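Local coordinates for twitching motility pilus retraction protein (Geobacter sulfurreducens PCA, PDB 5ZFQ) that probably hydrolyses ATP as a hexameric motor that pulls type IV pili back into the cell, the retraction stroke behind twitching motility, at residues 130-134 with 135-139; 347-350 with 351-355. All blocks are in the same frame, centred on the assembly; numbering follows the deposited sequence.

Interaction 1: residues 130-134 with 135-139; sequences LTFEE and LGLPV
A Schellman motif ends the short helix 132-135, and its two backbone bonds join L137 to F132 and G136 to E133. L137 N donates to F132 O at 2.9 Å, the wider bond of the motif, while inside it G136 N reaches E133 O at 3.0 Å, coming from well above the carbonyl plane. G136 makes the reversal with a phi of 75°, a value easily reached without a side chain. The helical turn before it is held by L135 N, 2.9 Å from T131 O. Schellman ends commonly pair an apolar residue of the last turn with one just past the glycine, and F132 and L137 fit that pattern: L137 CD1 approaches ring atom CD2 of F132 at 3.9 Å, the two side chains crossing at a slant. Both are buried, since F132 also rests on I169 and K172 and L137 on T165 of helix 162-176, whose first residues belong to the probable P-loop of this ATPase fold. On another side of the turn, L130 and L135 meet at about a right angle, with L130 CD1 3.7 Å from L135 CD2. L135 keeps CG beside its own backbone N (chi1 -68°), a setting that lays CG over T131 O and puts CD2 against L130; it touches T164 as well. Replacing L135 with an alanine would probably leave L130 CD1 without its apolar mate and open a gap against T164. Glutamates suit the exposed flank. E134 reaches back with an extended chain to the start of the turn, where OE1 accepts T131 N at 2.6 Å from above the carboxylate plane, and E133 OE2 forms a salt bridge with K142 of the following helix.

Interaction 2: residues 347-350 with 351-355; sequences SLFS and LLQKR
S347 O is gripped twice, by L351 N at 2.9 Å, which lies in the carbonyl plane, and weakly by S350 N from within the same turn. The bond to L351 begins a regular run of i to i+4 bonds through the last turns of helix 344-353, continued by L352 N on L348 O at 3.0 Å and, more loosely, by Q353 N on F349 O and K354 N on S350 O. F349 and Q353, one turn apart, make the main side-chain contact. With F349 CG anti to the backbone N (chi1 172°), the ring stands out from the helix and leans slightly to its C-terminal end, where Q353 meets it. Q353 folds at chi2 (-42°) to bring NE2 over one ring face, above the rim near CE1 and CZ, and the ring and amide planes are 39° apart. A glutamine suits this place because its bent chain can lay NE2 on the ring while the residue remains exposed. K354 runs out extended beside S350: CG passes 3.3 Å from S350 O, and CE comes within 3.7 Å of S350 OG. R355, with positive phi, turns the chain out of the helix in a Schellman motif, and its N bonds back to L352 O at 3.0 Å. L348, L351 and L352 all pack on I357, with L348 and L351 buried. F349 and Q353 lie against helix 369-377, whereas S347 and L351 touch A306 of strand 303-310, where S347 OG is hydrogen-bonded to L307 N.

Interactions 1 and 2 are separate helix ends, each closed by a Schellman motif, with centres about 17 Å apart and nearest atoms about 7 Å apart. They do not touch, yet strand 303-310, at the end of the seven-strand mixed sheet, connects them: interaction 1 reaches L305 and L307, and interaction 2 reaches A306 between them, consistent with packing on opposite faces of that strand. Interaction 1 is the one placed near the probable nucleotide site, where L135 lies close to the probable P-loop without touching it. Residues 347-355 instead join the strand to the C-terminal helix 369-377.

Interaction 1: residues 130-134 with 135-139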
loop_
_atom_site.group_PDB
_atom_site.type_symbol
_atom_site.label_atom_id
_atom_site.label_comp_id
_atom_site.label_asym_id
_atom_site.label_seq_id
_atom_site.Cartn_x
_atom_site.Cartn_y
_atom_site.Cartn_z
ATOM N N LEU A 130 8.952 -42.537 15.402
ATOM C CA LEU A 130 10.181 -43.099 14.835
ATOM C C LEU A 130 11.461 -42.520 15.440
ATOM O O LEU A 130 11.542 -41.317 15.719
ATOM C CB LEU A 130 10.204 -42.872 13.321
ATOM C CG LEU A 130 9.070 -43.505 12.517
ATOM C CD1 LEU A 130 9.000 -42.883 11.125
ATOM C CD2 LEU A 130 9.243 -45.030 12.455
ATOM N N THR A 131 12.470 -43.367 15.621
ATOM C CA THR A 131 13.728 -42.892 16.197
ATOM C C THR A 131 14.766 -42.465 15.128
ATOM O O THR A 131 14.557 -42.640 13.925
ATOM C CB THR A 131 14.346 -43.965 17.138
ATOM O OG1 THR A 131 15.474 -43.400 17.831
ATOM C CG2 THR A 131 14.773 -45.207 16.370
ATOM N N PHE A 132 15.866 -41.875 15.588
ATOM C CA PHE A 132 16.972 -41.499 14.718
ATOM C C PHE A 132 17.500 -42.690 13.927
ATOM O O PHE A 132 17.736 -42.584 12.724
ATOM C CB PHE A 132 18.107 -40.891 15.537
ATOM C CG PHE A 132 17.697 -39.712 16.353
ATOM C CD1 PHE A 132 17.138 -39.883 17.608
ATOM C CD2 PHE A 132 17.863 -38.431 15.863
ATOM C CE1 PHE A 132 16.761 -38.791 18.368
ATOM C CE2 PHE A 132 17.488 -37.344 16.606
ATOM C CZ PHE A 132 16.937 -37.520 17.864
ATOM N N GLU A 133 17.691 -43.807 14.632
ATOM C CA GLU A 133 18.107 -45.077 14.046
ATOM C C GLU A 133 17.225 -45.407 12.857
ATOM O O GLU A 133 17.707 -45.613 11.738
ATOM C CB GLU A 133 18.029 -46.226 15.068
ATOM C CG GLU A 133 18.921 -46.131 16.330
ATOM C CD GLU A 133 18.820 -44.809 17.120
ATOM O OE1 GLU A 133 17.710 -44.237 17.255
ATOM O OE2 GLU A 133 19.868 -44.359 17.637
ATOM N N GLU A 134 15.923 -45.443 13.121
ATOM C CA GLU A 134 14.920 -45.819 12.132
ATOM C C GLU A 134 14.803 -44.817 10.981
ATOM O O GLU A 134 14.454 -45.183 9.860
ATOM C CB GLU A 134 13.562 -45.990 12.819
ATOM C CG GLU A 134 13.484 -47.179 13.781
ATOM C CD GLU A 134 12.461 -46.969 14.900
ATOM O OE1 GLU A 134 11.885 -45.856 14.984
ATOM O OE2 GLU A 134 12.260 -47.905 15.714
ATOM N N LEU A 135 15.084 -43.549 11.245
ATOM C CA LEU A 135 15.024 -42.558 10.184
ATOM C C LEU A 135 16.344 -42.510 9.406
ATOM O O LEU A 135 16.455 -41.850 8.367
ATOM C CB LEU A 135 14.673 -41.187 10.761
ATOM C CG LEU A 135 13.242 -41.140 11.302
ATOM C CD1 LEU A 135 12.936 -39.823 11.981
ATOM C CD2 LEU A 135 12.251 -41.420 10.172
ATOM N N GLY A 136 17.345 -43.226 9.910
ATOM C CA GLY A 136 18.652 -43.254 9.272
ATOM C C GLY A 136 19.453 -41.984 9.503
ATOM O O GLY A 136 20.440 -41.715 8.806
ATOM N N LEU A 137 19.018 -41.194 10.480
ATOM C CA LEU A 137 19.748 -40.004 10.883
ATOM C C LEU A 137 21.052 -40.420 11.561
ATOM O O LEU A 137 21.066 -41.367 12.360
ATOM C CB LEU A 137 18.895 -39.140 11.811
ATOM C CG LEU A 137 17.683 -38.504 11.135
ATOM C CD1 LEU A 137 16.674 -38.027 12.135
ATOM C CD2 LEU A 137 18.113 -37.336 10.297
ATOM N N PRO A 138 22.159 -39.724 11.221
ATOM C CA PRO A 138 23.477 -39.966 11.825
ATOM C C PRO A 138 23.507 -39.483 13.283
ATOM O O PRO A 138 22.665 -38.658 13.681
ATOM C CB PRO A 138 24.421 -39.149 10.941
ATOM C CG PRO A 138 23.569 -38.021 10.424
ATOM C CD PRO A 138 22.171 -38.572 10.293
ATOM N N VAL A 139 24.457 -39.983 14.063
ATOM C CA VAL A 139 24.479 -39.704 15.491
ATOM C C VAL A 139 24.625 -38.216 15.792
ATOM O O VAL A 139 24.272 -37.760 16.881
ATOM C CB VAL A 139 25.614 -40.456 16.177
ATOM C CG1 VAL A 139 25.573 -41.938 15.782
ATOM C CG2 VAL A 139 26.944 -39.833 15.806
#

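Interaction 2: residues 347-350 with 351-355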
loop_
_atom_site.group_PDB
_atom_site.type_symbol
_atom_site.label_atom_id
_atom_site.label_comp_id
_atom_site.label_asym_id
_atom_site.label_seq_id
_atom_site.Cartn_x
_atom_site.Cartn_y
_atom_site.Cartn_z
ATOM N N SER A 347 27.090 -36.725 1.737
ATOM C CA SER A 347 25.912 -37.562 1.964
ATOM C C SER A 347 25.526 -38.325 0.702
ATOM O O SER A 347 25.310 -39.541 0.754
ATOM C CB SER A 347 24.719 -36.717 2.441
ATOM O OG SER A 347 23.613 -37.537 2.795
ATOM N N LEU A 348 25.419 -37.609 -0.421
ATOM C CA LEU A 348 25.116 -38.250 -1.708
ATOM C C LEU A 348 26.131 -39.361 -2.017
ATOM O O LEU A 348 25.762 -40.464 -2.437
ATOM C CB LEU A 348 25.101 -37.222 -2.845
ATOM C CG LEU A 348 23.886 -36.305 -2.936
ATOM C CD1 LEU A 348 24.112 -35.153 -3.927
ATOM C CD2 LEU A 348 22.689 -37.112 -3.321
ATOM N N PHE A 349 27.407 -39.053 -1.792
ATOM C CA PHE A 349 28.489 -39.990 -2.048
ATOM C C PHE A 349 28.305 -41.249 -1.208
ATOM O O PHE A 349 28.646 -42.357 -1.629
ATOM C CB PHE A 349 29.842 -39.324 -1.755
ATOM C CG PHE A 349 31.007 -40.264 -1.806
ATOM C CD1 PHE A 349 31.634 -40.549 -3.017
ATOM C CD2 PHE A 349 31.486 -40.866 -0.641
ATOM C CE1 PHE A 349 32.722 -41.420 -3.075
ATOM C CE2 PHE A 349 32.566 -41.739 -0.689
ATOM C CZ PHE A 349 33.190 -42.011 -1.913
ATOM N N SER A 350 27.751 -41.063 -0.016
ATOM C CA SER A 350 27.552 -42.148 0.922
ATOM C C SER A 350 26.384 -43.021 0.453
ATOM O O SER A 350 26.452 -44.256 0.493
ATOM C CB SER A 350 27.309 -41.584 2.327
ATOM O OG SER A 350 27.187 -42.614 3.289
ATOM N N LEU A 351 25.318 -42.372 -0.004
ATOM C CA LEU A 351 24.163 -43.098 -0.525
ATOM C C LEU A 351 24.525 -43.931 -1.756
ATOM O O LEU A 351 23.997 -45.029 -1.944
ATOM C CB LEU A 351 23.020 -42.132 -0.847
ATOM C CG LEU A 351 22.397 -41.568 0.433
ATOM C CD1 LEU A 351 21.405 -40.437 0.145
ATOM C CD2 LEU A 351 21.752 -42.707 1.240
ATOM N N LEU A 352 25.437 -43.415 -2.574
ATOM C CA LEU A 352 25.905 -44.131 -3.756
ATOM C C LEU A 352 26.742 -45.382 -3.421
ATOM O O LEU A 352 26.562 -46.424 -4.053
ATOM C CB LEU A 352 26.705 -43.184 -4.653
ATOM C CG LEU A 352 25.826 -42.192 -5.410
ATOM C CD1 LEU A 352 26.676 -41.129 -6.101
ATOM C CD2 LEU A 352 24.940 -42.938 -6.417
ATOM N N GLN A 353 27.644 -45.281 -2.441
ATOM C CA GLN A 353 28.440 -46.433 -1.995
ATOM C C GLN A 353 27.551 -47.588 -1.566
ATOM O O GLN A 353 27.823 -48.754 -1.881
ATOM C CB GLN A 353 29.365 -46.061 -0.825
ATOM C CG GLN A 353 30.433 -45.046 -1.149
ATOM C CD GLN A 353 31.077 -45.304 -2.495
ATOM O OE1 GLN A 353 31.477 -46.431 -2.800
ATOM N NE2 GLN A 353 31.173 -44.260 -3.318
ATOM N N LYS A 354 26.498 -47.234 -0.837
ATOM C CA LYS A 354 25.566 -48.189 -0.266
ATOM C C LYS A 354 24.505 -48.594 -1.286
ATOM O O LYS A 354 23.642 -49.424 -0.990
ATOM C CB LYS A 354 24.900 -47.594 0.985
ATOM C CG LYS A 354 25.864 -47.134 2.076
ATOM C CD LYS A 354 25.077 -46.518 3.224
ATOM C CE LYS A 354 25.966 -45.959 4.329
ATOM N NZ LYS A 354 25.167 -45.090 5.259
ATOM N N ARG A 355 24.580 -47.991 -2.474
ATOM C CA ARG A 355 23.641 -48.229 -3.577
ATOM C C ARG A 355 22.182 -47.965 -3.200
ATOM O O ARG A 355 21.279 -48.707 -3.601
ATOM C CB ARG A 355 23.775 -49.662 -4.099
ATOM C CG ARG A 355 25.102 -49.990 -4.774
ATOM C CD ARG A 355 25.214 -51.477 -4.948
ATOM N NE ARG A 355 26.471 -51.882 -5.564
ATOM C CZ ARG A 355 27.624 -52.023 -4.908
ATOM N NH1 ARG A 355 27.707 -51.768 -3.603
ATOM N NH2 ARG A 355 28.704 -52.417 -5.568
#